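Side-chain contacts in nucleoporin NUP82 (Chaetomium thermophilum, PDB 5CWW), which probably serves as a structural component of the nuclear pore complex, where it may also provide a docking site for transiently associated nuclear transport factors: residues E523-S528 and F536-L541; L425-L430 and P517-L522; W161-T166 and L190-E195; A130-H135 and V176-H181. One frame throughout, in Å; residues are numbered along the deposited sequence.

Contact 1. Residues E523-S528 and F536-L541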
loop_
_atom_site.group_PDB
_atom_site.type_symbol
_atom_site.label_atom_id
_atom_site.label_comp_id
_atom_site.label_asym_id
_atom_site.label_seq_id
_atom_site.Cartn_x
_atom_site.Cartn_y
_atom_site.Cartn_z
ATOM N N GLU B 523 15.428 9.465 -20.319
ATOM C CA GLU B 523 16.675 8.983 -19.734
ATOM C C GLU B 523 17.878 9.362 -20.596
ATOM O O GLU B 523 18.937 9.713 -20.073
ATOM C CB GLU B 523 16.629 7.465 -19.540
ATOM C CG GLU B 523 17.921 6.867 -18.979
ATOM C CD GLU B 523 18.261 7.383 -17.592
ATOM O OE1 GLU B 523 17.360 7.922 -16.916
ATOM O OE2 GLU B 523 19.433 7.257 -17.178
ATOM N N SER B 524 17.719 9.286 -21.914
ATOM C CA SER B 524 18.807 9.637 -22.822
ATOM C C SER B 524 19.159 11.113 -22.675
ATOM O O SER B 524 20.328 11.489 -22.726
ATOM C CB SER B 524 18.434 9.320 -24.272
ATOM O OG SER B 524 17.345 10.116 -24.703
ATOM N N GLU B 525 18.144 11.949 -22.485
ATOM C CA GLU B 525 18.375 13.368 -22.252
ATOM C C GLU B 525 19.065 13.605 -20.910
ATOM O O GLU B 525 19.903 14.499 -20.787
ATOM C CB GLU B 525 17.062 14.146 -22.308
ATOM C CG GLU B 525 17.254 15.653 -22.320
ATOM C CD GLU B 525 18.143 16.113 -23.461
ATOM O OE1 GLU B 525 18.056 15.522 -24.559
ATOM O OE2 GLU B 525 18.936 17.059 -23.256
ATOM N N LEU B 526 18.713 12.808 -19.906
ATOM C CA LEU B 526 19.353 12.909 -18.599
ATOM C C LEU B 526 20.820 12.502 -18.684
ATOM O O LEU B 526 21.660 13.025 -17.952
ATOM C CB LEU B 526 18.628 12.039 -17.566
ATOM C CG LEU B 526 17.237 12.519 -17.142
ATOM C CD1 LEU B 526 16.525 11.447 -16.330
ATOM C CD2 LEU B 526 17.323 13.820 -16.351
ATOM N N GLN B 527 21.121 11.576 -19.588
ATOM C CA GLN B 527 22.491 11.120 -19.796
ATOM C C GLN B 527 23.158 11.845 -20.962
ATOM O O GLN B 527 24.244 11.462 -21.392
ATOM C CB GLN B 527 22.508 9.610 -20.045
ATOM C CG GLN B 527 22.063 8.784 -18.850
ATOM C CD GLN B 527 22.150 7.291 -19.107
ATOM O OE1 GLN B 527 22.563 6.856 -20.181
ATOM N NE2 GLN B 527 21.747 6.496 -18.120
ATOM N N SER B 528 22.507 12.892 -21.466
ATOM C CA SER B 528 22.982 13.600 -22.654
ATOM C C SER B 528 24.416 14.092 -22.512
ATOM O O SER B 528 24.804 14.635 -21.478
ATOM C CB SER B 528 22.072 14.786 -22.971
ATOM O OG SER B 528 22.504 15.453 -24.149
ATOM N N PHE B 536 15.457 22.969 -25.341
ATOM C CA PHE B 536 14.841 22.745 -26.641
ATOM C C PHE B 536 14.357 21.304 -26.767
ATOM O O PHE B 536 13.212 21.058 -27.143
ATOM C CB PHE B 536 15.828 23.070 -27.764
ATOM C CG PHE B 536 15.318 22.731 -29.132
ATOM C CD1 PHE B 536 14.482 23.604 -29.811
ATOM C CD2 PHE B 536 15.670 21.537 -29.741
ATOM C CE1 PHE B 536 14.009 23.294 -31.071
ATOM C CE2 PHE B 536 15.200 21.221 -31.003
ATOM C CZ PHE B 536 14.368 22.102 -31.669
ATOM N N ARG B 537 15.232 20.355 -26.452
ATOM C CA ARG B 537 14.908 18.937 -26.592
ATOM C C ARG B 537 13.870 18.473 -25.568
ATOM O O ARG B 537 13.048 17.608 -25.866
ATOM C CB ARG B 537 16.180 18.091 -26.480
ATOM C CG ARG B 537 17.132 18.276 -27.660
ATOM C CD ARG B 537 18.294 17.293 -27.620
ATOM N NE ARG B 537 19.106 17.458 -26.417
ATOM C CZ ARG B 537 20.120 18.311 -26.301
ATOM N NH1 ARG B 537 20.461 19.096 -27.316
ATOM N NH2 ARG B 537 20.793 18.385 -25.161
ATOM N N ILE B 538 13.905 19.040 -24.365
ATOM C CA ILE B 538 12.919 18.697 -23.340
ATOM C C ILE B 538 11.528 19.169 -23.753
ATOM O O ILE B 538 10.529 18.510 -23.465
ATOM C CB ILE B 538 13.286 19.304 -21.963
ATOM C CG1 ILE B 538 14.514 18.600 -21.374
ATOM C CG2 ILE B 538 12.121 19.193 -20.977
ATOM C CD1 ILE B 538 14.295 17.136 -20.995
ATOM N N ASP B 539 11.467 20.313 -24.424
ATOM C CA ASP B 539 10.191 20.878 -24.840
ATOM C C ASP B 539 9.488 19.947 -25.821
ATOM O O ASP B 539 8.270 19.787 -25.771
ATOM C CB ASP B 539 10.392 22.256 -25.467
ATOM C CG ASP B 539 9.103 22.844 -25.997
ATOM O OD1 ASP B 539 8.337 23.415 -25.191
ATOM O OD2 ASP B 539 8.855 22.738 -27.217
ATOM N N LEU B 540 10.262 19.334 -26.709
ATOM C CA LEU B 540 9.721 18.385 -27.675
ATOM C C LEU B 540 9.208 17.136 -26.971
ATOM O O LEU B 540 8.162 16.594 -27.327
ATOM C CB LEU B 540 10.786 18.007 -28.705
ATOM C CG LEU B 540 11.399 19.175 -29.481
ATOM C CD1 LEU B 540 12.456 18.677 -30.453
ATOM C CD2 LEU B 540 10.327 19.960 -30.218
ATOM N N LEU B 541 9.953 16.686 -25.968
ATOM C CA LEU B 541 9.587 15.500 -25.206
ATOM C C LEU B 541 8.296 15.716 -24.421
ATOM O O LEU B 541 7.444 14.830 -24.361
ATOM C CB LEU B 541 10.728 15.115 -24.261
ATOM C CG LEU B 541 10.556 13.826 -23.460
ATOM C CD1 LEU B 541 11.887 13.110 -23.319
ATOM C CD2 LEU B 541 9.983 14.130 -22.085
#

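Contact 2. Residues L425-L430 and P517-L522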
loop_
_atom_site.group_PDB
_atom_site.type_symbol
_atom_site.label_atom_id
_atom_site.label_comp_id
_atom_site.label_asym_id
_atom_site.label_seq_id
_atom_site.Cartn_x
_atom_site.Cartn_y
_atom_site.Cartn_z
ATOM N N LEU B 425 14.500 7.278 -12.636
ATOM C CA LEU B 425 13.546 7.931 -11.746
ATOM C C LEU B 425 12.425 6.969 -11.402
ATOM O O LEU B 425 12.009 6.165 -12.238
ATOM C CB LEU B 425 12.950 9.182 -12.396
ATOM C CG LEU B 425 13.869 10.331 -12.810
ATOM C CD1 LEU B 425 13.075 11.312 -13.648
ATOM C CD2 LEU B 425 14.469 11.027 -11.600
ATOM N N ASN B 426 11.931 7.049 -10.173
ATOM C CA ASN B 426 10.731 6.316 -9.806
ATOM C C ASN B 426 9.534 6.877 -10.562
ATOM O O ASN B 426 9.400 8.095 -10.713
ATOM C CB ASN B 426 10.477 6.380 -8.298
ATOM C CG ASN B 426 11.644 5.859 -7.487
ATOM O OD1 ASN B 426 12.033 4.697 -7.611
ATOM N ND2 ASN B 426 12.197 6.711 -6.632
ATOM N N ILE B 427 8.686 5.985 -11.058
ATOM C CA ILE B 427 7.433 6.380 -11.682
ATOM C C ILE B 427 6.289 5.855 -10.828
ATOM O O ILE B 427 6.144 4.646 -10.640
ATOM C CB ILE B 427 7.304 5.849 -13.123
ATOM C CG1 ILE B 427 8.529 6.262 -13.948
ATOM C CG2 ILE B 427 6.025 6.378 -13.766
ATOM C CD1 ILE B 427 8.562 5.688 -15.354
ATOM N N ILE B 428 5.496 6.776 -10.296
ATOM C CA ILE B 428 4.377 6.427 -9.437
ATOM C C ILE B 428 3.085 6.539 -10.237
ATOM O O ILE B 428 2.702 7.626 -10.677
ATOM C CB ILE B 428 4.319 7.327 -8.184
ATOM C CG1 ILE B 428 5.524 7.054 -7.275
ATOM C CG2 ILE B 428 3.049 7.065 -7.376
ATOM C CD1 ILE B 428 6.828 7.685 -7.716
ATOM N N CYS B 429 2.434 5.399 -10.437
ATOM C CA CYS B 429 1.193 5.333 -11.198
ATOM C C CYS B 429 0.015 5.169 -10.242
ATOM O O CYS B 429 0.049 4.320 -9.345
ATOM C CB CYS B 429 1.242 4.182 -12.204
ATOM S SG CYS B 429 2.706 4.210 -13.277
ATOM N N LEU B 430 -1.015 5.989 -10.433
ATOM C CA LEU B 430 -2.157 6.037 -9.523
ATOM C C LEU B 430 -3.457 5.774 -10.273
ATOM O O LEU B 430 -3.728 6.402 -11.293
ATOM C CB LEU B 430 -2.226 7.393 -8.819
ATOM C CG LEU B 430 -0.939 7.877 -8.145
ATOM C CD1 LEU B 430 -1.104 9.306 -7.643
ATOM C CD2 LEU B 430 -0.543 6.953 -7.004
ATOM N N PRO B 517 8.336 4.304 -25.840
ATOM C CA PRO B 517 9.752 4.610 -25.611
ATOM C C PRO B 517 9.976 5.935 -24.884
ATOM O O PRO B 517 11.122 6.361 -24.743
ATOM C CB PRO B 517 10.321 4.670 -27.030
ATOM C CG PRO B 517 9.191 5.158 -27.852
ATOM C CD PRO B 517 7.944 4.571 -27.236
ATOM N N TRP B 518 8.901 6.573 -24.430
ATOM C CA TRP B 518 9.004 7.906 -23.842
ATOM C C TRP B 518 9.954 7.967 -22.648
ATOM O O TRP B 518 10.678 8.951 -22.485
ATOM C CB TRP B 518 7.625 8.407 -23.413
ATOM C CG TRP B 518 7.715 9.607 -22.534
ATOM C CD1 TRP B 518 7.843 10.906 -22.927
ATOM C CD2 TRP B 518 7.700 9.619 -21.102
ATOM N NE1 TRP B 518 7.907 11.727 -21.826
ATOM C CE2 TRP B 518 7.824 10.960 -20.694
ATOM C CE3 TRP B 518 7.595 8.624 -20.126
ATOM C CZ2 TRP B 518 7.841 11.332 -19.352
ATOM C CZ3 TRP B 518 7.611 8.996 -18.795
ATOM C CH2 TRP B 518 7.733 10.337 -18.420
ATOM N N VAL B 519 9.954 6.932 -21.813
ATOM C CA VAL B 519 10.823 6.913 -20.639
ATOM C C VAL B 519 12.286 6.801 -21.057
ATOM O O VAL B 519 13.175 7.329 -20.390
ATOM C CB VAL B 519 10.483 5.750 -19.672
ATOM C CG1 VAL B 519 9.137 5.978 -19.016
ATOM C CG2 VAL B 519 10.521 4.405 -20.388
ATOM N N PHE B 520 12.526 6.114 -22.169
ATOM C CA PHE B 520 13.875 5.968 -22.704
ATOM C C PHE B 520 14.390 7.286 -23.286
ATOM O O PHE B 520 15.581 7.581 -23.197
ATOM C CB PHE B 520 13.908 4.871 -23.772
ATOM C CG PHE B 520 13.575 3.500 -23.248
ATOM C CD1 PHE B 520 14.147 3.027 -22.077
ATOM C CD2 PHE B 520 12.685 2.684 -23.926
ATOM C CE1 PHE B 520 13.838 1.765 -21.597
ATOM C CE2 PHE B 520 12.374 1.423 -23.452
ATOM C CZ PHE B 520 12.952 0.963 -22.286
ATOM N N ARG B 521 13.499 8.071 -23.884
ATOM C CA ARG B 521 13.892 9.361 -24.446
ATOM C C ARG B 521 14.260 10.343 -23.337
ATOM O O ARG B 521 15.173 11.153 -23.495
ATOM C CB ARG B 521 12.776 9.951 -25.312
ATOM C CG ARG B 521 12.406 9.112 -26.525
ATOM C CD ARG B 521 11.513 9.892 -27.477
ATOM N NE ARG B 521 10.596 9.027 -28.216
ATOM C CZ ARG B 521 10.926 8.332 -29.301
ATOM N NH1 ARG B 521 12.158 8.388 -29.789
ATOM N NH2 ARG B 521 10.018 7.575 -29.901
ATOM N N LEU B 522 13.550 10.269 -22.216
ATOM C CA LEU B 522 13.850 11.140 -21.088
ATOM C C LEU B 522 15.200 10.763 -20.491
ATOM O O LEU B 522 16.019 11.632 -20.195
ATOM C CB LEU B 522 12.755 11.062 -20.021
ATOM C CG LEU B 522 13.018 11.879 -18.749
ATOM C CD1 LEU B 522 13.336 13.339 -19.072
ATOM C CD2 LEU B 522 11.835 11.791 -17.789
#

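Contact 3. Residues W161-T166 and L190-E195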
loop_
_atom_site.group_PDB
_atom_site.type_symbol
_atom_site.label_atom_id
_atom_site.label_comp_id
_atom_site.label_asym_id
_atom_site.label_seq_id
_atom_site.Cartn_x
_atom_site.Cartn_y
_atom_site.Cartn_z
ATOM N N TRP B 161 -0.850 -22.408 5.958
ATOM C CA TRP B 161 -0.518 -21.784 7.234
ATOM C C TRP B 161 -1.377 -20.550 7.460
ATOM O O TRP B 161 -1.481 -19.693 6.584
ATOM C CB TRP B 161 0.959 -21.389 7.283
ATOM C CG TRP B 161 1.913 -22.535 7.333
ATOM C CD1 TRP B 161 2.337 -23.300 6.287
ATOM C CD2 TRP B 161 2.579 -23.040 8.496
ATOM N NE1 TRP B 161 3.225 -24.254 6.727
ATOM C CE2 TRP B 161 3.389 -24.115 8.081
ATOM C CE3 TRP B 161 2.567 -22.688 9.848
ATOM C CZ2 TRP B 161 4.177 -24.841 8.968
ATOM C CZ3 TRP B 161 3.349 -23.409 10.727
ATOM C CH2 TRP B 161 4.144 -24.473 10.285
ATOM N N THR B 162 -1.986 -20.462 8.636
ATOM C CA THR B 162 -2.724 -19.266 9.018
ATOM C C THR B 162 -1.739 -18.163 9.383
ATOM O O THR B 162 -0.813 -18.386 10.160
ATOM C CB THR B 162 -3.666 -19.529 10.208
ATOM O OG1 THR B 162 -4.627 -20.526 9.847
ATOM C CG2 THR B 162 -4.399 -18.258 10.612
ATOM N N LEU B 163 -1.947 -16.977 8.820
ATOM C CA LEU B 163 -1.089 -15.830 9.089
ATOM C C LEU B 163 -1.788 -14.872 10.048
ATOM O O LEU B 163 -2.846 -14.324 9.731
ATOM C CB LEU B 163 -0.725 -15.108 7.791
ATOM C CG LEU B 163 0.402 -14.077 7.899
ATOM C CD1 LEU B 163 1.751 -14.765 8.050
ATOM C CD2 LEU B 163 0.405 -13.144 6.695
ATOM N N GLY B 164 -1.198 -14.685 11.224
ATOM C CA GLY B 164 -1.768 -13.826 12.245
ATOM C C GLY B 164 -3.183 -14.224 12.624
ATOM O O GLY B 164 -4.129 -13.499 12.321
ATOM N N PRO B 165 -3.335 -15.381 13.288
ATOM C CA PRO B 165 -4.645 -15.888 13.721
ATOM C C PRO B 165 -5.450 -14.902 14.571
ATOM O O PRO B 165 -6.678 -14.918 14.511
ATOM C CB PRO B 165 -4.286 -17.129 14.547
ATOM C CG PRO B 165 -2.961 -17.554 14.045
ATOM C CD PRO B 165 -2.243 -16.303 13.647
ATOM N N THR B 166 -4.767 -14.077 15.360
ATOM C CA THR B 166 -5.437 -13.105 16.224
ATOM C C THR B 166 -5.322 -11.688 15.663
ATOM O O THR B 166 -5.804 -10.732 16.272
ATOM C CB THR B 166 -4.859 -13.128 17.658
ATOM O OG1 THR B 166 -3.528 -12.598 17.657
ATOM C CG2 THR B 166 -4.842 -14.548 18.209
ATOM N N LEU B 190 7.055 -11.296 4.053
ATOM C CA LEU B 190 5.790 -10.768 3.550
ATOM C C LEU B 190 5.361 -9.511 4.298
ATOM O O LEU B 190 5.507 -9.423 5.517
ATOM C CB LEU B 190 4.692 -11.827 3.661
ATOM C CG LEU B 190 3.300 -11.421 3.166
ATOM C CD1 LEU B 190 3.300 -11.191 1.663
ATOM C CD2 LEU B 190 2.273 -12.476 3.546
ATOM N N VAL B 191 4.832 -8.545 3.555
ATOM C CA VAL B 191 4.277 -7.329 4.134
ATOM C C VAL B 191 2.772 -7.307 3.910
ATOM O O VAL B 191 2.313 -7.405 2.772
ATOM C CB VAL B 191 4.898 -6.053 3.525
ATOM C CG1 VAL B 191 4.264 -4.804 4.129
ATOM C CG2 VAL B 191 6.401 -6.037 3.740
ATOM N N THR B 192 2.014 -7.179 4.996
ATOM C CA THR B 192 0.569 -7.008 4.905
ATOM C C THR B 192 0.193 -5.601 5.351
ATOM O O THR B 192 0.846 -5.015 6.215
ATOM C CB THR B 192 -0.192 -8.048 5.758
ATOM O OG1 THR B 192 0.157 -7.906 7.143
ATOM C CG2 THR B 192 0.134 -9.464 5.294
ATOM N N VAL B 193 -0.852 -5.059 4.738
ATOM C CA VAL B 193 -1.350 -3.735 5.074
ATOM C C VAL B 193 -2.867 -3.793 5.191
ATOM O O VAL B 193 -3.546 -4.357 4.329
ATOM C CB VAL B 193 -0.947 -2.680 4.015
ATOM C CG1 VAL B 193 -1.321 -1.282 4.481
ATOM C CG2 VAL B 193 0.545 -2.755 3.724
ATOM N N THR B 194 -3.388 -3.210 6.268
ATOM C CA THR B 194 -4.821 -3.187 6.527
ATOM C C THR B 194 -5.408 -1.826 6.178
ATOM O O THR B 194 -4.669 -0.856 6.008
ATOM C CB THR B 194 -5.123 -3.508 8.004
ATOM O OG1 THR B 194 -4.393 -2.609 8.846
ATOM C CG2 THR B 194 -4.718 -4.935 8.336
ATOM N N GLU B 195 -6.732 -1.767 6.059
ATOM C CA GLU B 195 -7.435 -0.511 5.807
ATOM C C GLU B 195 -7.075 0.576 6.811
ATOM O O GLU B 195 -6.946 1.742 6.445
ATOM C CB GLU B 195 -8.950 -0.725 5.832
ATOM C CG GLU B 195 -9.530 -1.280 4.548
ATOM C CD GLU B 195 -11.046 -1.277 4.550
ATOM O OE1 GLU B 195 -11.642 -1.349 5.646
ATOM O OE2 GLU B 195 -11.642 -1.192 3.454
#

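Contact 4. Residues A130-H135 and V176-H181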
loop_
_atom_site.group_PDB
_atom_site.type_symbol
_atom_site.label_atom_id
_atom_site.label_comp_id
_atom_site.label_asym_id
_atom_site.label_seq_id
_atom_site.Cartn_x
_atom_site.Cartn_y
_atom_site.Cartn_z
ATOM N N ALA B 130 0.375 -16.445 -1.053
ATOM C CA ALA B 130 -0.460 -15.742 -0.087
ATOM C C ALA B 130 -1.913 -15.769 -0.549
ATOM O O ALA B 130 -2.208 -15.441 -1.699
ATOM C CB ALA B 130 0.019 -14.312 0.097
ATOM N N VAL B 131 -2.810 -16.163 0.352
ATOM C CA VAL B 131 -4.226 -16.332 0.037
ATOM C C VAL B 131 -5.082 -15.446 0.934
ATOM O O VAL B 131 -5.175 -15.676 2.142
ATOM C CB VAL B 131 -4.671 -17.800 0.202
ATOM C CG1 VAL B 131 -6.133 -17.970 -0.197
ATOM C CG2 VAL B 131 -3.785 -18.718 -0.626
ATOM N N LEU B 132 -5.707 -14.438 0.335
ATOM C CA LEU B 132 -6.440 -13.421 1.081
ATOM C C LEU B 132 -7.946 -13.493 0.877
ATOM O O LEU B 132 -8.433 -13.593 -0.249
ATOM C CB LEU B 132 -5.963 -12.024 0.688
ATOM C CG LEU B 132 -4.657 -11.512 1.292
ATOM C CD1 LEU B 132 -3.463 -12.319 0.810
ATOM C CD2 LEU B 132 -4.483 -10.036 0.959
ATOM N N THR B 133 -8.671 -13.454 1.988
ATOM C CA THR B 133 -10.088 -13.133 1.978
ATOM C C THR B 133 -10.170 -11.635 2.243
ATOM O O THR B 133 -9.172 -10.929 2.104
ATOM C CB THR B 133 -10.880 -13.924 3.033
ATOM O OG1 THR B 133 -10.397 -13.599 4.341
ATOM C CG2 THR B 133 -10.733 -15.420 2.799
ATOM N N SER B 134 -11.339 -11.147 2.634
ATOM C CA SER B 134 -11.471 -9.737 2.977
ATOM C C SER B 134 -10.654 -9.388 4.223
ATOM O O SER B 134 -10.108 -8.288 4.321
ATOM C CB SER B 134 -12.942 -9.376 3.191
ATOM O OG SER B 134 -13.544 -10.227 4.150
ATOM N N HIS B 135 -10.561 -10.332 5.159
ATOM C CA HIS B 135 -9.926 -10.078 6.453
ATOM C C HIS B 135 -8.808 -11.060 6.813
ATOM O O HIS B 135 -7.928 -10.727 7.607
ATOM C CB HIS B 135 -10.976 -10.103 7.564
ATOM C CG HIS B 135 -11.880 -8.909 7.569
ATOM N ND1 HIS B 135 -12.857 -8.708 6.619
ATOM C CD2 HIS B 135 -11.951 -7.851 8.410
ATOM C CE1 HIS B 135 -13.493 -7.579 6.875
ATOM N NE2 HIS B 135 -12.962 -7.039 7.958
ATOM N N VAL B 176 -5.865 -5.289 2.984
ATOM C CA VAL B 176 -5.973 -4.580 1.715
ATOM C C VAL B 176 -4.898 -5.016 0.729
ATOM O O VAL B 176 -5.177 -5.232 -0.452
ATOM C CB VAL B 176 -5.881 -3.059 1.945
ATOM C CG1 VAL B 176 -5.777 -2.313 0.641
ATOM C CG2 VAL B 176 -7.094 -2.578 2.729
ATOM N N SER B 177 -3.670 -5.144 1.215
ATOM C CA SER B 177 -2.561 -5.557 0.371
ATOM C C SER B 177 -1.671 -6.566 1.073
ATOM O O SER B 177 -1.464 -6.501 2.288
ATOM C CB SER B 177 -1.723 -4.349 -0.052
ATOM O OG SER B 177 -2.520 -3.386 -0.715
ATOM N N ALA B 178 -1.162 -7.503 0.284
ATOM C CA ALA B 178 -0.119 -8.412 0.714
ATOM C C ALA B 178 0.943 -8.439 -0.368
ATOM O O ALA B 178 0.672 -8.855 -1.496
ATOM C CB ALA B 178 -0.676 -9.803 0.964
ATOM N N VAL B 179 2.141 -7.975 -0.033
ATOM C CA VAL B 179 3.231 -7.907 -0.996
ATOM C C VAL B 179 4.507 -8.446 -0.375
ATOM O O VAL B 179 4.835 -8.138 0.769
ATOM C CB VAL B 179 3.464 -6.463 -1.498
ATOM C CG1 VAL B 179 2.289 -6.003 -2.347
ATOM C CG2 VAL B 179 3.687 -5.508 -0.329
ATOM N N TRP B 180 5.217 -9.270 -1.134
ATOM C CA TRP B 180 6.444 -9.883 -0.654
ATOM C C TRP B 180 7.573 -8.866 -0.745
ATOM O O TRP B 180 7.649 -8.101 -1.706
ATOM C CB TRP B 180 6.765 -11.143 -1.462
ATOM C CG TRP B 180 5.692 -12.192 -1.347
ATOM C CD1 TRP B 180 4.579 -12.318 -2.132
ATOM C CD2 TRP B 180 5.622 -13.251 -0.382
ATOM N NE1 TRP B 180 3.825 -13.391 -1.717
ATOM C CE2 TRP B 180 4.444 -13.980 -0.646
ATOM C CE3 TRP B 180 6.441 -13.653 0.676
ATOM C CZ2 TRP B 180 4.069 -15.089 0.111
ATOM C CZ3 TRP B 180 6.065 -14.756 1.428
ATOM C CH2 TRP B 180 4.890 -15.459 1.141
ATOM N N HIS B 181 8.444 -8.846 0.258
ATOM C CA HIS B 181 9.525 -7.869 0.273
ATOM C C HIS B 181 10.579 -8.234 -0.776
ATOM O O HIS B 181 11.054 -9.366 -0.798
ATOM C CB HIS B 181 10.167 -7.779 1.657
ATOM C CG HIS B 181 10.917 -6.504 1.883
ATOM N ND1 HIS B 181 12.054 -6.175 1.177
ATOM C CD2 HIS B 181 10.680 -5.465 2.717
ATOM C CE1 HIS B 181 12.492 -4.995 1.576
ATOM N NE2 HIS B 181 11.677 -4.543 2.511
#

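Contact 1. Residues E523-S528 and F536-L541
Glu525 and Arg537 form the ionic centre of this contact, a salt bridge between the last turn of one helix and the early turns of the next. Arg537 presents the side of its guanidinium, using two nitrogens for two oxygens: NE donates to Glu525 OE1 at 2.9 Å, while Arg537 NH2 reaches Glu525 OE2 at 3.0 Å. The NE bond is the straighter, with an N-H...O angle of 160°, and OE1 lies in the guanidinium plane. Both carboxylate oxygens are met on the syn side, yet the grip is twisted, because the two flat groups are turned 36° apart. The side chains cross at about a right angle, and the bend of Arg537 at chi3 (-61°) swings the guanidinium round to meet the acid. Ala532 O also takes a hydrogen bond from Arg537 NH1, which probably helps fix the guanidinium's rotation. Ser528 OG lies 3.5 Å from Arg537 NH2, obliquely to the guanidinium, and is itself hydrogen-bonded to Ser530 N.

Apolar contact comes from the stem of the same glutamate. Ile538 extends its CD1 to 3.6 Å from Glu525 CG, on the carbon stem behind the carboxylate, so one residue serves both kinds of interaction.

Helices 518-526 and 534-543 are thereby joined across the short loop that links them. This helical pair interrupts the run of strands between 509-514 and 548-554, which are neighbours in one antiparallel sheet; a chain of another protein packs on Ile538 and forms a salt bridge with Asp539.

Contact 2. Residues L425-L430 and P517-L522
Ile427 and Val519 make the closer of two methyl contacts that bring segment 425-430 up against a helix. Ile427 CD1 meets Val519 CG1 at 3.7 Å, and the two side chains approach at a slant. The isoleucine is extended at chi2 (175°), which carries its terminal methyl out from the strand to span the gap. A second, looser contact lies one helical turn further on, where Leu425 CD1 stands 4.3 Å from Leu522 CD2. The backbones remain well apart, the nearest CA pair, Leu425 and Val519, being separated by 9.4 Å. All four side chains are buried, and the contact is purely apolar.

A second shell surrounds these methyls. Tyr500 touches both Ile427 and Val519, and Leu515 adds to the packing on Ile427. Within the helix, Val519 CG2 lies over the centre of the Phe520 ring, 4.2 Å above its plane. Beside the valine, the Trp518 indole stacks with Phe473 and packs on Leu441. On the strand side, Asn426 is anchored at both ends of its amide, OD1 to Glu397 N and ND2 to Asp442 OD2, which probably steadies the backbone between Leu425 and Ile427.

Strand 427-432 is an inner member of its sheet, hydrogen-bonded through its backbone to strands 389-395 and 437-441. Helix 518-526, which follows strand 509-514 of the adjoining sheet, thus covers the segment leading into this strand, and a chain of another protein packs against Leu425 and Leu522 at the border.

Contact 3. Residues W161-T166 and L190-E195
Leu163 sets one methyl, CD2, against both Leu190 and Thr192, two residues on the same face of the facing strand. This methyl comes to 3.7 Å from Leu190 CD2 and to 3.9 Å from Thr192 CG2. Towards the threonine the approach is tip to tip, whereas the two leucines meet at a slant. With chi1 near -167°, Leu163 sends its branch away from its own backbone N and onto this pair. Trp202 and Val137 also pack on Leu163, so the tight part of the contact is wholly buried.

Thr192 has two ends with separate tasks. While CG2 takes up the leucine, OG1 is hydrogen-bonded to both Trp202 NE1 and His168 NE2, which satisfies the buried hydroxyl and probably fixes its side-chain rotation. His168 precedes strand 175-180, while Thr192 and Trp202 lie on strands 189-194 and 198-203, an arrangement consistent with the His, Ser/Thr and Trp of the WD-repeat tetrad.

The other side is loose. Thr162, Pro165 and Thr166 are exposed and lie far from segment 190-195, and the nearest CA atoms, those of Leu163 and Thr192, are 9.9 Å apart.

Strand 160-162 is the outermost of its four-stranded antiparallel sheet, next to 137-141, and the contact joins Leu163, next along the chain, to strand 189-194, an inner strand of the following sheet, much as successive blades pack in a beta-propeller.

Contact 4. Residues A130-H135 and V176-H181
Trp180, whose NE1 is hydrogen-bonded to Val121 O, leans its ring on Ala130, the residue paired with Val121 in the neighbouring sheet. The polar bond anchors the indole to the same strand pair that its six-membered ring touches: CZ2 lies 4.1 Å from Ala130 CB and equally far from Ala130 N, which approaches near the plane of the ring at its edge. The indole therefore reaches from one sheet to the next with both its nitrogen and its carbon edge.

Further along, Leu132 straddles a methyl group. Its CD1 and CD2 are each 3.8 Å from Ala178 CB, so that the fork of the leucine fits over the small alanine. Leu132 CG lies anti to the carbonyl carbon (chi1 -79°), which directs the fork across the gap. With alanines at both positions, the CA atoms of Ala130 and Ala178 come to 7.4 Å, the nearest pair.

The short segments 130-132 and 176-180 run antiparallel (178°), their axes 8.8 Å apart at closest approach, too far for backbone pairing; the contact is made by side chains. At the N-terminal end of strand 175-180, Val176 and Ser177 both face Val193 in a classic beta bulge, and Ser177 OG is hydrogen-bonded to Ala257 N.

Strand 128-132 is flanked in its own sheet by 119-122 and 137-141. Strand 175-180 is the edge of the next sheet, beside 189-194, so the contact lays one propeller-like blade face against its successor.

From the N terminus, contact 4 opens first, at 130-135, and contact 3 opens at 161-166 before contact 4 closes at 176-181; contact 3 then closes at 190-195, so the two cross. Both tie the sheet that starts with strand 119-122 to the one that starts with strand 175-180, and they touch through neighbouring strands 175-180 and 189-194, where Val191 N lies 2.8 Å from Val179 O, a probable hydrogen bond. Contact 2 closes a long loop with 86 intervening residues, and contact 1 follows in series across only seven. These two share helix 518-526, with Leu541 packed on it. Their region lies apart, contacts 1 and 3 being about 45 Å between centres.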